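PDB 3P8A: glyoxalase-like domain protein from Staphylococcus aureus, which is of unknown function but belongs to the vicinal oxygen chelate family and is related to glyoxalases, so it may act on a small-molecule substrate. Local coordinates for residues A[54-59]-A[135-140]; A[128-133]-A[153-158]; A[197-202]-A[241-246]; A[247-252]-A[267-272]. One frame throughout, in Å; residues are numbered along the deposited sequence.

In the fold
Contact 1 closes the first long loop, bringing the turn between strands 48-53 and 58-64, near one border of the eight-stranded sheet, to strand 130-139 at its other border. Contact 2 crosses it: residues 128-133 lie inside that loop, while 153-158 lie beyond it. It zips the open end of the hairpin 130-139/147-155, and the two contacts touch through Ile-135 and Tyr-153. Contacts 3 and 4 follow in series in the seven-stranded sheet. Contact 3 closes a loop holding helix 201-212 and three strands, and contact 4 a short one across strand 259-263. Both share strand 244-252, where His-246 packs on Ile-267.

Contact 1 (A[54-59]-A[135-140]); sequences HKYGTF and IQMERD
Met-137, present as selenomethionine, brings its SE atom to the edge of the Tyr-56 ring, 3.8 Å from CE2 and 81° off the ring normal. This Met-aromatic contact is the close-packed part of the interface. The selenomethionine chain reaches the ring because it bends at both chi2 (-77°) and chi3 (-59°), and its CE methyl also ends 4.0 Å from Tyr-56 CE2. Lys-55 lines the same patch with its methylenes: its CB sits over one face of the Tyr-56 ring, toward the rim, and its CE lies 3.9 Å from CG2 of Ile-135. Tyr-56 is backed by Ala-93 and Ala-95.

The outer side is looser and wet. One water accepts from His-54 N and donates to Glu-138 O. A second donates to Gln-136 O at 2.8 Å and takes a weak bond from Lys-55 NZ, whose main partner is Glu-89 in a salt bridge. The backbones stay well apart, with 8.4 Å between Lys-55 CA and Met-137 CA. Across these segments, then, the turn and the border strand meet through dispersion forces and water bridges, with no direct polar bond, while the lysine charge is answered by Glu-89 from elsewhere in the chain.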
loop_
_atom_site.group_PDB
_atom_site.type_symbol
_atom_site.label_atom_id
_atom_site.label_comp_id
_atom_site.label_asym_id
_atom_site.label_seq_id
_atom_site.Cartn_x
_atom_site.Cartn_y
_atom_site.Cartn_z
ATOM N N HIS A 54 -7.258 13.663 -9.871
ATOM C CA HIS A 54 -7.347 15.107 -10.116
ATOM C C HIS A 54 -6.881 15.985 -8.981
ATOM O O HIS A 54 -6.222 16.976 -9.247
ATOM C CB HIS A 54 -8.724 15.557 -10.636
ATOM C CG HIS A 54 -8.667 16.918 -11.267
ATOM N ND1 HIS A 54 -8.373 17.078 -12.613
ATOM C CD2 HIS A 54 -8.781 18.145 -10.695
ATOM C CE1 HIS A 54 -8.347 18.388 -12.822
ATOM N NE2 HIS A 54 -8.592 19.071 -11.697
ATOM N N LYS A 55 -7.182 15.608 -7.729
ATOM C CA LYS A 55 -6.781 16.360 -6.532
ATOM C C LYS A 55 -5.263 16.504 -6.384
ATOM O O LYS A 55 -4.797 17.526 -5.874
ATOM C CB LYS A 55 -7.274 15.646 -5.276
ATOM C CG LYS A 55 -8.741 15.820 -4.945
ATOM C CD LYS A 55 -9.208 14.779 -3.915
ATOM C CE LYS A 55 -8.577 14.910 -2.545
ATOM N NZ LYS A 55 -8.982 16.161 -1.842
ATOM N N TYR A 56 -4.499 15.465 -6.790
ATOM C CA TYR A 56 -3.049 15.419 -6.593
ATOM C C TYR A 56 -2.165 15.575 -7.808
ATOM O O TYR A 56 -1.007 15.949 -7.645
ATOM C CB TYR A 56 -2.671 14.150 -5.830
ATOM C CG TYR A 56 -3.401 13.990 -4.512
ATOM C CD1 TYR A 56 -3.107 14.812 -3.424
ATOM C CD2 TYR A 56 -4.376 13.011 -4.348
ATOM C CE1 TYR A 56 -3.782 14.674 -2.211
ATOM C CE2 TYR A 56 -5.070 12.877 -3.146
ATOM C CZ TYR A 56 -4.751 13.693 -2.074
ATOM O OH TYR A 56 -5.404 13.530 -0.884
ATOM N N GLY A 57 -2.686 15.295 -9.000
ATOM C CA GLY A 57 -1.907 15.410 -10.232
ATOM C C GLY A 57 -1.083 14.172 -10.542
ATOM O O GLY A 57 -0.107 14.245 -11.298
ATOM N N THR A 58 -1.476 13.020 -9.950
ATOM C CA THR A 58 -0.810 11.715 -10.093
ATOM C C THR A 58 -1.643 10.794 -10.968
ATOM O O THR A 58 -2.839 11.041 -11.152
ATOM C CB THR A 58 -0.555 11.059 -8.720
ATOM O OG1 THR A 58 -1.763 11.029 -7.947
ATOM C CG2 THR A 58 0.561 11.721 -7.938
ATOM N N PHE A 59 -1.010 9.731 -11.506
ATOM C CA PHE A 59 -1.658 8.684 -12.308
ATOM C C PHE A 59 -1.046 7.347 -11.968
ATOM O O PHE A 59 0.084 7.289 -11.478
ATOM C CB PHE A 59 -1.552 8.954 -13.825
ATOM C CG PHE A 59 -0.151 9.025 -14.387
ATOM C CD1 PHE A 59 0.618 10.176 -14.242
ATOM C CD2 PHE A 59 0.378 7.963 -15.111
ATOM C CE1 PHE A 59 1.909 10.242 -14.768
ATOM C CE2 PHE A 59 1.676 8.028 -15.640
ATOM C CZ PHE A 59 2.429 9.166 -15.468
ATOM N N ILE A 135 -11.571 10.879 3.192
ATOM C CA ILE A 135 -11.288 11.691 2.011
ATOM C C ILE A 135 -11.963 11.009 0.818
ATOM O O ILE A 135 -11.594 9.881 0.478
ATOM C CB ILE A 135 -9.755 11.843 1.777
ATOM C CG1 ILE A 135 -9.003 12.469 2.997
ATOM C CG2 ILE A 135 -9.442 12.575 0.459
ATOM C CD1 ILE A 135 -9.293 13.950 3.302
ATOM N N GLN A 136 -12.915 11.703 0.161
ATOM C CA GLN A 136 -13.582 11.180 -1.041
ATOM C C GLN A 136 -12.618 11.215 -2.239
ATOM O O GLN A 136 -11.906 12.202 -2.449
ATOM C CB GLN A 136 -14.877 11.951 -1.335
ATOM C CG GLN A 136 -16.161 11.177 -0.962
ATOM C CD GLN A 136 -16.436 9.924 -1.782
ATOM O OE1 GLN A 136 -16.047 9.787 -2.954
ATOM N NE2 GLN A 136 -17.154 8.990 -1.184
HETATM N N MSE A 137 -12.541 10.098 -2.980
HETATM C CA MSE A 137 -11.602 9.949 -4.088
HETATM C C MSE A 137 -12.280 9.348 -5.307
HETATM O O MSE A 137 -13.220 8.559 -5.180
HETATM C CB MSE A 137 -10.477 8.982 -3.679
HETATM C CG MSE A 137 -9.564 9.471 -2.566
HETATM SE SE MSE A 137 -8.232 10.801 -3.123
HETATM C CE MSE A 137 -7.284 9.786 -4.488
ATOM N N GLU A 138 -11.741 9.652 -6.489
ATOM C CA GLU A 138 -12.229 9.100 -7.742
ATOM C C GLU A 138 -11.159 9.150 -8.819
ATOM O O GLU A 138 -10.195 9.904 -8.721
ATOM C CB GLU A 138 -13.509 9.817 -8.248
ATOM C CG GLU A 138 -13.307 11.270 -8.661
ATOM C CD GLU A 138 -14.437 11.893 -9.464
ATOM O OE1 GLU A 138 -14.140 12.760 -10.319
ATOM O OE2 GLU A 138 -15.616 11.533 -9.232
ATOM N N ARG A 139 -11.358 8.346 -9.844
ATOM C CA ARG A 139 -10.581 8.312 -11.071
ATOM C C ARG A 139 -11.484 7.742 -12.156
ATOM O O ARG A 139 -12.301 6.854 -11.883
ATOM C CB ARG A 139 -9.194 7.595 -10.957
ATOM C CG ARG A 139 -9.222 6.123 -10.593
ATOM C CD ARG A 139 -7.865 5.427 -10.704
ATOM N NE ARG A 139 -7.833 4.186 -9.923
ATOM C CZ ARG A 139 -8.289 3.000 -10.326
ATOM N NH1 ARG A 139 -8.827 2.860 -11.533
ATOM N NH2 ARG A 139 -8.218 1.948 -9.525
ATOM N N ASP A 140 -11.381 8.293 -13.373
ATOM C CA ASP A 140 -12.186 7.829 -14.505
ATOM C C ASP A 140 -11.634 6.522 -15.043
ATOM O O ASP A 140 -10.414 6.309 -15.036
ATOM C CB ASP A 140 -12.167 8.875 -15.632
ATOM C CG ASP A 140 -12.631 10.266 -15.247
ATOM O OD1 ASP A 140 -13.589 10.375 -14.444
ATOM O OD2 ASP A 140 -12.046 11.251 -15.764
HETATM O O HOH W 1 -9.728 11.876 -10.120
HETATM O O HOH W 2 -12.026 14.859 -1.458
#

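Contact 2 (A[128-133]-A[153-158]); sequences QVEVVG and YIMNQD
Met-155, present as selenomethionine, and Glu-130 lie side by side across two antiparallel strands, their side chains pointing the same way. CB of Met-155 rests 3.6 Å from Glu-130 O and also touches Glu-130 CG, with Val-132 CG2 somewhat farther along at 4.4 Å. CG, turned trans to the backbone N (chi1 -153°), carries the chain alongside the glutamate, and SE then lies 3.9 Å from Glu-130 CG; the terminal CE turns toward the side-chain amide of the poorly ordered Gln-157 while staying near Glu-130 CG. The aliphatic part of Glu-130 thus flanks the selenomethionine.

Beneath these side chains the strands are joined by backbone bonds. Val-132 and Tyr-153 form a hydrogen-bonded pair, Tyr-153 N reaching Val-132 O at 2.9 Å in the carbonyl plane and nearly straight (172°), with Val-132 N returning a bond to Tyr-153 O. Met-155 N donates to Glu-130 O. Farther toward the open end, a water spans the gap from Glu-130 N to Met-155 O.

The face with Val-131 and Ile-154 is covered by two helices: Val-131 packs on Leu-124 of helix 117-125, which ends in a Schellman motif at Gln-128, and Ile-154 on Trp-211 and Phe-212 of helix 201-212. The other face, with Val-132, Tyr-153 and Met-155, packs on Val-92, and Tyr-153 OH bonds to Phe-94 N, tying the hairpin to the loop carrying Val-92 and Phe-94.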
loop_
_atom_site.group_PDB
_atom_site.type_symbol
_atom_site.label_atom_id
_atom_site.label_comp_id
_atom_site.label_asym_id
_atom_site.label_seq_id
_atom_site.Cartn_x
_atom_site.Cartn_y
_atom_site.Cartn_z
ATOM N N GLN A 128 -8.039 7.957 20.774
ATOM C CA GLN A 128 -7.375 9.253 20.608
ATOM C C GLN A 128 -6.296 9.272 19.513
ATOM O O GLN A 128 -5.323 10.009 19.614
ATOM C CB GLN A 128 -6.889 9.841 21.964
ATOM C CG GLN A 128 -6.630 11.371 21.988
ATOM C CD GLN A 128 -7.809 12.248 21.612
ATOM O OE1 GLN A 128 -8.969 11.866 21.757
ATOM N NE2 GLN A 128 -7.528 13.467 21.154
ATOM N N VAL A 129 -6.438 8.438 18.484
ATOM C CA VAL A 129 -5.503 8.545 17.362
ATOM C C VAL A 129 -6.091 9.610 16.438
ATOM O O VAL A 129 -7.289 9.546 16.114
ATOM C CB VAL A 129 -5.005 7.249 16.643
ATOM C CG1 VAL A 129 -5.667 5.980 17.151
ATOM C CG2 VAL A 129 -5.089 7.347 15.127
ATOM N N GLU A 130 -5.297 10.647 16.129
ATOM C CA GLU A 130 -5.738 11.737 15.260
ATOM C C GLU A 130 -5.820 11.144 13.853
ATOM O O GLU A 130 -4.889 10.472 13.415
ATOM C CB GLU A 130 -4.772 12.942 15.332
ATOM C CG GLU A 130 -5.036 14.082 14.344
ATOM C CD GLU A 130 -6.295 14.932 14.485
ATOM O OE1 GLU A 130 -6.819 15.067 15.618
ATOM O OE2 GLU A 130 -6.728 15.508 13.458
ATOM N N VAL A 131 -6.971 11.292 13.213
ATOM C CA VAL A 131 -7.197 10.769 11.870
ATOM C C VAL A 131 -7.480 11.934 10.911
ATOM O O VAL A 131 -7.916 12.980 11.364
ATOM C CB VAL A 131 -8.321 9.685 11.811
ATOM C CG1 VAL A 131 -8.034 8.517 12.738
ATOM C CG2 VAL A 131 -9.703 10.280 12.101
ATOM N N VAL A 132 -7.208 11.749 9.607
ATOM C CA VAL A 132 -7.531 12.692 8.526
ATOM C C VAL A 132 -8.470 11.945 7.592
ATOM O O VAL A 132 -8.150 10.847 7.130
ATOM C CB VAL A 132 -6.325 13.316 7.781
ATOM C CG1 VAL A 132 -6.772 14.113 6.559
ATOM C CG2 VAL A 132 -5.508 14.211 8.705
ATOM N N GLY A 133 -9.660 12.494 7.412
ATOM C CA GLY A 133 -10.664 11.881 6.561
ATOM C C GLY A 133 -11.919 11.412 7.266
ATOM O O GLY A 133 -12.117 11.727 8.435
ATOM N N TYR A 153 -6.691 8.367 6.901
ATOM C CA TYR A 153 -5.292 8.363 7.276
ATOM C C TYR A 153 -5.096 8.496 8.755
ATOM O O TYR A 153 -5.871 9.190 9.421
ATOM C CB TYR A 153 -4.576 9.517 6.608
ATOM C CG TYR A 153 -4.573 9.430 5.097
ATOM C CD1 TYR A 153 -3.617 8.675 4.426
ATOM C CD2 TYR A 153 -5.458 10.185 4.335
ATOM C CE1 TYR A 153 -3.588 8.609 3.038
ATOM C CE2 TYR A 153 -5.411 10.161 2.940
ATOM C CZ TYR A 153 -4.485 9.353 2.299
ATOM O OH TYR A 153 -4.396 9.338 0.939
ATOM N N ILE A 154 -4.014 7.903 9.255
ATOM C CA ILE A 154 -3.608 8.063 10.644
ATOM C C ILE A 154 -2.638 9.236 10.699
ATOM O O ILE A 154 -1.702 9.300 9.909
ATOM C CB ILE A 154 -2.984 6.761 11.193
ATOM C CG1 ILE A 154 -4.065 5.669 11.325
ATOM C CG2 ILE A 154 -2.258 7.019 12.542
ATOM C CD1 ILE A 154 -3.514 4.285 11.503
HETATM N N MSE A 155 -2.862 10.174 11.627
HETATM C CA MSE A 155 -1.944 11.288 11.818
HETATM C C MSE A 155 -1.252 11.176 13.196
HETATM O O MSE A 155 -1.750 11.679 14.212
HETATM C CB MSE A 155 -2.646 12.627 11.620
HETATM C CG MSE A 155 -1.705 13.699 11.172
HETATM SE SE MSE A 155 -2.140 15.330 12.062
HETATM C CE MSE A 155 -1.007 15.045 13.644
ATOM N N ASN A 156 -0.126 10.467 13.225
ATOM C CA ASN A 156 0.633 10.259 14.451
ATOM C C ASN A 156 1.327 11.545 14.908
ATOM O O ASN A 156 2.109 12.122 14.148
ATOM C CB ASN A 156 1.624 9.102 14.293
ATOM C CG ASN A 156 2.276 8.624 15.572
ATOM O OD1 ASN A 156 3.299 7.941 15.543
ATOM N ND2 ASN A 156 1.706 8.954 16.722
ATOM N N GLN A 157 1.003 11.995 16.152
ATOM C CA GLN A 157 1.547 13.203 16.790
ATOM C C GLN A 157 3.002 12.988 17.208
ATOM O O GLN A 157 3.778 13.947 17.277
ATOM C CB GLN A 157 0.694 13.621 17.994
ATOM C CG GLN A 157 0.158 15.058 17.901
ATOM C CD GLN A 157 -1.167 15.190 17.175
ATOM O OE1 GLN A 157 -1.940 14.232 17.031
ATOM N NE2 GLN A 157 -1.477 16.402 16.734
ATOM N N ASP A 158 3.366 11.725 17.479
ATOM C CA ASP A 158 4.719 11.315 17.812
ATOM C C ASP A 158 5.440 10.997 16.475
ATOM O O ASP A 158 4.848 11.136 15.397
ATOM C CB ASP A 158 4.672 10.091 18.760
ATOM C CG ASP A 158 5.649 10.051 19.931
ATOM O OD1 ASP A 158 6.459 9.090 19.998
ATOM O OD2 ASP A 158 5.543 10.926 20.837
HETATM O O HOH W 3 -2.218 10.308 16.647
#

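Contact 3 (A[197-202]-A[241-246]); sequences KSKNRS and KVSKYH
Lys-197 lays its extended chain obliquely across the imidazole of His-246. CD stands over one ring face, 3.9 Å from the ring centroid and 21° off its normal, a CH-pi contact, and NZ ends 3.6 Å from His-246 CE1. Lys-244 CE meets the same ring at its edge, in plane. Nearer the backbone, Lys-197 CB touches Val-242 CG2 at 3.9 Å. The burial is not fully compensated, because His-246 ND1 has no polar partner in the model.

Beyond the paired strand residues, Ser-243 directs OG at the backbone of Lys-199, accepting from its N at 2.8 Å; the same hydroxyl is bonded to Glu-161. The aliphatic chain of Lys-199 curls round this oxygen, with CB 3.4 Å and CE 3.5 Å from Ser-243 OG.

Reciprocal bonds between Lys-197 and Lys-244 make them an antiparallel hydrogen-bonded pair, joining strands 189-198 and 244-252. Ser-198 OG, also hydrogen-bonded to Thr-204 OG1, accepts from Asn-200 N: an ST turn followed by an N-cap (Asn-200), where strand 189-198 passes into helix 201-212.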
loop_
_atom_site.group_PDB
_atom_site.type_symbol
_atom_site.label_atom_id
_atom_site.label_comp_id
_atom_site.label_asym_id
_atom_site.label_seq_id
_atom_site.Cartn_x
_atom_site.Cartn_y
_atom_site.Cartn_z
ATOM N N LYS A 197 11.647 -2.318 6.642
ATOM C CA LYS A 197 12.882 -2.109 7.371
ATOM C C LYS A 197 12.621 -0.908 8.264
ATOM O O LYS A 197 12.062 0.083 7.785
ATOM C CB LYS A 197 14.073 -1.903 6.406
ATOM C CG LYS A 197 14.778 -3.232 6.147
ATOM C CD LYS A 197 15.851 -3.195 5.108
ATOM C CE LYS A 197 16.610 -4.512 5.117
ATOM N NZ LYS A 197 17.751 -4.524 4.169
ATOM N N SER A 198 12.937 -1.003 9.568
ATOM C CA SER A 198 12.701 0.134 10.459
ATOM C C SER A 198 13.894 0.435 11.358
ATOM O O SER A 198 14.460 -0.489 11.954
ATOM C CB SER A 198 11.468 -0.098 11.315
ATOM O OG SER A 198 11.288 1.005 12.191
ATOM N N LYS A 199 14.201 1.732 11.538
ATOM C CA LYS A 199 15.282 2.137 12.455
ATOM C C LYS A 199 14.797 2.140 13.894
ATOM O O LYS A 199 15.586 2.349 14.819
ATOM C CB LYS A 199 15.855 3.518 12.079
ATOM C CG LYS A 199 16.702 3.504 10.821
ATOM C CD LYS A 199 17.239 4.904 10.499
ATOM C CE LYS A 199 16.233 5.761 9.778
ATOM N NZ LYS A 199 16.831 7.078 9.401
ATOM N N ASN A 200 13.496 1.889 14.093
ATOM C CA ASN A 200 12.884 1.788 15.409
ATOM C C ASN A 200 11.774 0.748 15.364
ATOM O O ASN A 200 10.598 1.075 15.412
ATOM C CB ASN A 200 12.380 3.172 15.912
ATOM C CG ASN A 200 12.132 3.198 17.403
ATOM O OD1 ASN A 200 12.174 2.171 18.078
ATOM N ND2 ASN A 200 11.821 4.367 17.942
ATOM N N ARG A 201 12.158 -0.517 15.250
ATOM C CA ARG A 201 11.220 -1.632 15.155
ATOM C C ARG A 201 10.233 -1.680 16.286
ATOM O O ARG A 201 9.058 -1.921 16.045
ATOM C CB ARG A 201 11.989 -2.953 15.062
ATOM C CG ARG A 201 11.102 -4.192 15.079
ATOM C CD ARG A 201 11.844 -5.414 14.604
ATOM N NE ARG A 201 13.106 -5.660 15.313
ATOM C CZ ARG A 201 13.343 -6.720 16.091
ATOM N NH1 ARG A 201 12.376 -7.588 16.362
ATOM N NH2 ARG A 201 14.540 -6.902 16.622
ATOM N N SER A 202 10.710 -1.461 17.528
ATOM C CA SER A 202 9.853 -1.496 18.716
ATOM C C SER A 202 8.678 -0.575 18.599
ATOM O O SER A 202 7.545 -0.980 18.871
ATOM C CB SER A 202 10.662 -1.190 19.973
ATOM O OG SER A 202 11.219 -2.407 20.424
ATOM N N LYS A 241 19.297 -0.195 8.773
ATOM C CA LYS A 241 19.953 1.111 8.790
ATOM C C LYS A 241 19.048 2.098 8.047
ATOM O O LYS A 241 19.224 3.307 8.154
ATOM C CB LYS A 241 21.357 1.031 8.165
ATOM C CG LYS A 241 22.307 0.097 8.936
ATOM C CD LYS A 241 23.574 0.780 9.533
ATOM C CE LYS A 241 24.230 -0.046 10.623
ATOM N NZ LYS A 241 24.657 0.790 11.782
ATOM N N VAL A 242 18.014 1.579 7.357
ATOM C CA VAL A 242 17.010 2.384 6.639
ATOM C C VAL A 242 15.608 2.178 7.258
ATOM O O VAL A 242 15.358 1.142 7.880
ATOM C CB VAL A 242 16.967 2.038 5.109
ATOM C CG1 VAL A 242 18.283 2.337 4.423
ATOM C CG2 VAL A 242 16.576 0.586 4.859
ATOM N N SER A 243 14.724 3.162 7.101
ATOM C CA SER A 243 13.323 3.039 7.494
ATOM C C SER A 243 12.498 3.111 6.199
ATOM O O SER A 243 12.312 4.193 5.629
ATOM C CB SER A 243 12.906 4.106 8.501
ATOM O OG SER A 243 13.356 3.776 9.802
ATOM N N LYS A 244 12.025 1.956 5.713
ATOM C CA LYS A 244 11.244 1.907 4.468
ATOM C C LYS A 244 10.503 0.602 4.205
ATOM O O LYS A 244 10.898 -0.459 4.699
ATOM C CB LYS A 244 12.156 2.257 3.243
ATOM C CG LYS A 244 13.288 1.271 2.981
ATOM C CD LYS A 244 14.002 1.665 1.697
ATOM C CE LYS A 244 14.878 0.581 1.154
ATOM N NZ LYS A 244 15.611 1.053 -0.054
ATOM N N TYR A 245 9.475 0.681 3.345
ATOM C CA TYR A 245 8.757 -0.460 2.776
ATOM C C TYR A 245 9.787 -0.998 1.782
ATOM O O TYR A 245 10.179 -0.291 0.848
ATOM C CB TYR A 245 7.468 0.020 2.081
ATOM C CG TYR A 245 6.409 0.406 3.087
ATOM C CD1 TYR A 245 5.588 -0.559 3.666
ATOM C CD2 TYR A 245 6.257 1.730 3.499
ATOM C CE1 TYR A 245 4.643 -0.217 4.631
ATOM C CE2 TYR A 245 5.339 2.078 4.493
ATOM C CZ TYR A 245 4.529 1.100 5.047
ATOM O OH TYR A 245 3.611 1.424 6.008
ATOM N N HIS A 246 10.335 -2.168 2.087
ATOM C CA HIS A 246 11.476 -2.747 1.414
ATOM C C HIS A 246 11.207 -3.748 0.306
ATOM O O HIS A 246 11.767 -3.623 -0.775
ATOM C CB HIS A 246 12.399 -3.338 2.489
ATOM C CG HIS A 246 13.619 -4.032 1.968
ATOM N ND1 HIS A 246 14.759 -3.319 1.623
ATOM C CD2 HIS A 246 13.876 -5.360 1.858
ATOM C CE1 HIS A 246 15.670 -4.230 1.306
ATOM N NE2 HIS A 246 15.179 -5.476 1.410
#

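Contact 4 (A[247-252]-A[267-272]); sequences SVIIKD and IYRFEP
Ile-267 lies near the start of strand 266-272, parallel to 244-252 in the mixed seven-stranded sheet; its CB is 3.6 Å from CB of Ser-247, while its O accepts from Val-248 N. Tyr-268 turns to the other face, where its CD1 meets Val-248 CG1 at 3.7 Å; Ile-250 CD1 comes to the ring edge, and the hydroxyl is held by His-30 of the other sheet.

Arg-269 bonds to the residues before and after its partner Ile-249, its N giving to Val-248 O and its O receiving Ile-250 N at 2.7 Å. Its side chain runs beside Ile-249 and bends at chi3 (64°), so that Ile-249 CD1 sits over the centre of one guanidinium face, 4.1 Å from Arg-269 CZ. A water links Arg-269 NH1 to Ser-247 OG.

Phe-270 lies alongside Ile-250 and points the same way, CE1 3.9 Å from Ile-250 CD1; Tyr-259 meets its ring from strand 259-263. Glu-271 returns to the arginine's face. Its carboxylate carbon CD lies 3.7 Å from Ile-249 CG2, and its OE2 forms a salt bridge of 3.6 Å with Arg-269 NH2, so Ile-249 is bordered by both charged groups. The backbone of Glu-271 bonds to Ile-250 O and Asp-252 N. Last in the segment, Pro-272 CA comes to 3.7 Å from Asp-252 O.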
loop_
_atom_site.group_PDB
_atom_site.type_symbol
_atom_site.label_atom_id
_atom_site.label_comp_id
_atom_site.label_asym_id
_atom_site.label_seq_id
_atom_site.Cartn_x
_atom_site.Cartn_y
_atom_site.Cartn_z
ATOM N N SER A 247 10.413 -4.762 0.580
ATOM C CA SER A 247 10.170 -5.814 -0.377
ATOM C C SER A 247 8.836 -6.497 -0.181
ATOM O O SER A 247 8.208 -6.371 0.868
ATOM C CB SER A 247 11.303 -6.848 -0.320
ATOM O OG SER A 247 11.223 -7.684 0.820
ATOM N N VAL A 248 8.403 -7.195 -1.210
ATOM C CA VAL A 248 7.155 -7.955 -1.206
ATOM C C VAL A 248 7.509 -9.385 -1.654
ATOM O O VAL A 248 8.344 -9.568 -2.556
ATOM C CB VAL A 248 6.020 -7.254 -2.034
ATOM C CG1 VAL A 248 6.282 -7.287 -3.547
ATOM C CG2 VAL A 248 4.642 -7.834 -1.707
ATOM N N ILE A 249 6.949 -10.393 -0.970
ATOM C CA ILE A 249 7.182 -11.804 -1.289
ATOM C C ILE A 249 5.919 -12.308 -1.929
ATOM O O ILE A 249 4.853 -12.213 -1.331
ATOM C CB ILE A 249 7.640 -12.674 -0.081
ATOM C CG1 ILE A 249 8.890 -12.060 0.607
ATOM C CG2 ILE A 249 7.896 -14.135 -0.521
ATOM C CD1 ILE A 249 9.298 -12.756 1.916
ATOM N N ILE A 250 6.036 -12.771 -3.172
ATOM C CA ILE A 250 4.914 -13.233 -3.991
ATOM C C ILE A 250 5.091 -14.690 -4.304
ATOM O O ILE A 250 6.090 -15.076 -4.907
ATOM C CB ILE A 250 4.697 -12.393 -5.286
ATOM C CG1 ILE A 250 4.602 -10.879 -4.977
ATOM C CG2 ILE A 250 3.395 -12.842 -5.992
ATOM C CD1 ILE A 250 4.852 -9.946 -6.236
ATOM N N LYS A 251 4.122 -15.502 -3.901
ATOM C CA LYS A 251 4.139 -16.923 -4.203
ATOM C C LYS A 251 3.767 -17.037 -5.684
ATOM O O LYS A 251 2.838 -16.361 -6.138
ATOM C CB LYS A 251 3.132 -17.668 -3.317
ATOM C CG LYS A 251 3.667 -18.002 -1.933
ATOM C CD LYS A 251 2.682 -18.895 -1.160
ATOM C CE LYS A 251 1.807 -18.172 -0.150
ATOM N NZ LYS A 251 0.803 -17.265 -0.778
ATOM N N ASP A 252 4.549 -17.792 -6.450
ATOM C CA ASP A 252 4.323 -17.963 -7.887
ATOM C C ASP A 252 4.127 -19.451 -8.184
ATOM O O ASP A 252 5.076 -20.228 -8.083
ATOM C CB ASP A 252 5.482 -17.343 -8.707
ATOM C CG ASP A 252 5.376 -17.436 -10.229
ATOM O OD1 ASP A 252 4.258 -17.690 -10.739
ATOM O OD2 ASP A 252 6.402 -17.205 -10.912
ATOM N N ILE A 267 11.772 -4.143 -4.235
ATOM C CA ILE A 267 12.213 -5.531 -4.403
ATOM C C ILE A 267 10.996 -6.413 -4.484
ATOM O O ILE A 267 10.166 -6.395 -3.575
ATOM C CB ILE A 267 13.209 -6.018 -3.313
ATOM C CG1 ILE A 267 14.410 -5.049 -3.185
ATOM C CG2 ILE A 267 13.680 -7.483 -3.591
ATOM C CD1 ILE A 267 15.120 -5.149 -1.913
ATOM N N TYR A 268 10.861 -7.131 -5.601
ATOM C CA TYR A 268 9.766 -8.085 -5.779
ATOM C C TYR A 268 10.418 -9.459 -5.680
ATOM O O TYR A 268 11.254 -9.779 -6.516
ATOM C CB TYR A 268 9.072 -7.885 -7.134
ATOM C CG TYR A 268 8.331 -6.566 -7.256
ATOM C CD1 TYR A 268 6.952 -6.497 -7.053
ATOM C CD2 TYR A 268 9.006 -5.389 -7.572
ATOM C CE1 TYR A 268 6.265 -5.285 -7.153
ATOM C CE2 TYR A 268 8.328 -4.171 -7.672
ATOM C CZ TYR A 268 6.954 -4.127 -7.477
ATOM O OH TYR A 268 6.284 -2.927 -7.584
ATOM N N ARG A 269 10.118 -10.224 -4.609
ATOM C CA ARG A 269 10.664 -11.577 -4.412
ATOM C C ARG A 269 9.616 -12.598 -4.812
ATOM O O ARG A 269 8.461 -12.480 -4.395
ATOM C CB ARG A 269 11.099 -11.800 -2.949
ATOM C CG ARG A 269 12.313 -10.983 -2.523
ATOM C CD ARG A 269 12.596 -11.023 -1.021
ATOM N NE ARG A 269 12.940 -12.369 -0.540
ATOM C CZ ARG A 269 13.225 -12.680 0.724
ATOM N NH1 ARG A 269 13.230 -11.742 1.665
ATOM N NH2 ARG A 269 13.500 -13.935 1.060
ATOM N N PHE A 270 9.998 -13.592 -5.629
ATOM C CA PHE A 270 9.081 -14.629 -6.092
ATOM C C PHE A 270 9.525 -15.967 -5.588
ATOM O O PHE A 270 10.711 -16.308 -5.672
ATOM C CB PHE A 270 8.950 -14.632 -7.619
ATOM C CG PHE A 270 8.390 -13.352 -8.205
ATOM C CD1 PHE A 270 7.039 -13.244 -8.518
ATOM C CD2 PHE A 270 9.208 -12.242 -8.412
ATOM C CE1 PHE A 270 6.524 -12.052 -9.055
ATOM C CE2 PHE A 270 8.692 -11.057 -8.949
ATOM C CZ PHE A 270 7.362 -10.984 -9.294
ATOM N N GLU A 271 8.582 -16.727 -5.023
ATOM C CA GLU A 271 8.893 -18.036 -4.467
ATOM C C GLU A 271 7.947 -19.113 -4.981
ATOM O O GLU A 271 6.753 -18.839 -5.149
ATOM C CB GLU A 271 8.915 -17.976 -2.921
ATOM C CG GLU A 271 10.029 -17.075 -2.398
ATOM C CD GLU A 271 10.255 -16.940 -0.903
ATOM O OE1 GLU A 271 9.534 -17.596 -0.115
ATOM O OE2 GLU A 271 11.167 -16.170 -0.523
ATOM N N PRO A 272 8.455 -20.347 -5.218
ATOM C CA PRO A 272 7.567 -21.440 -5.672
ATOM C C PRO A 272 6.529 -21.868 -4.628
ATOM O O PRO A 272 6.714 -21.610 -3.426
ATOM C CB PRO A 272 8.544 -22.600 -5.954
ATOM C CG PRO A 272 9.906 -21.996 -5.962
ATOM C CD PRO A 272 9.841 -20.830 -5.042
HETATM O O HOH W 4 13.807 -9.047 1.460
#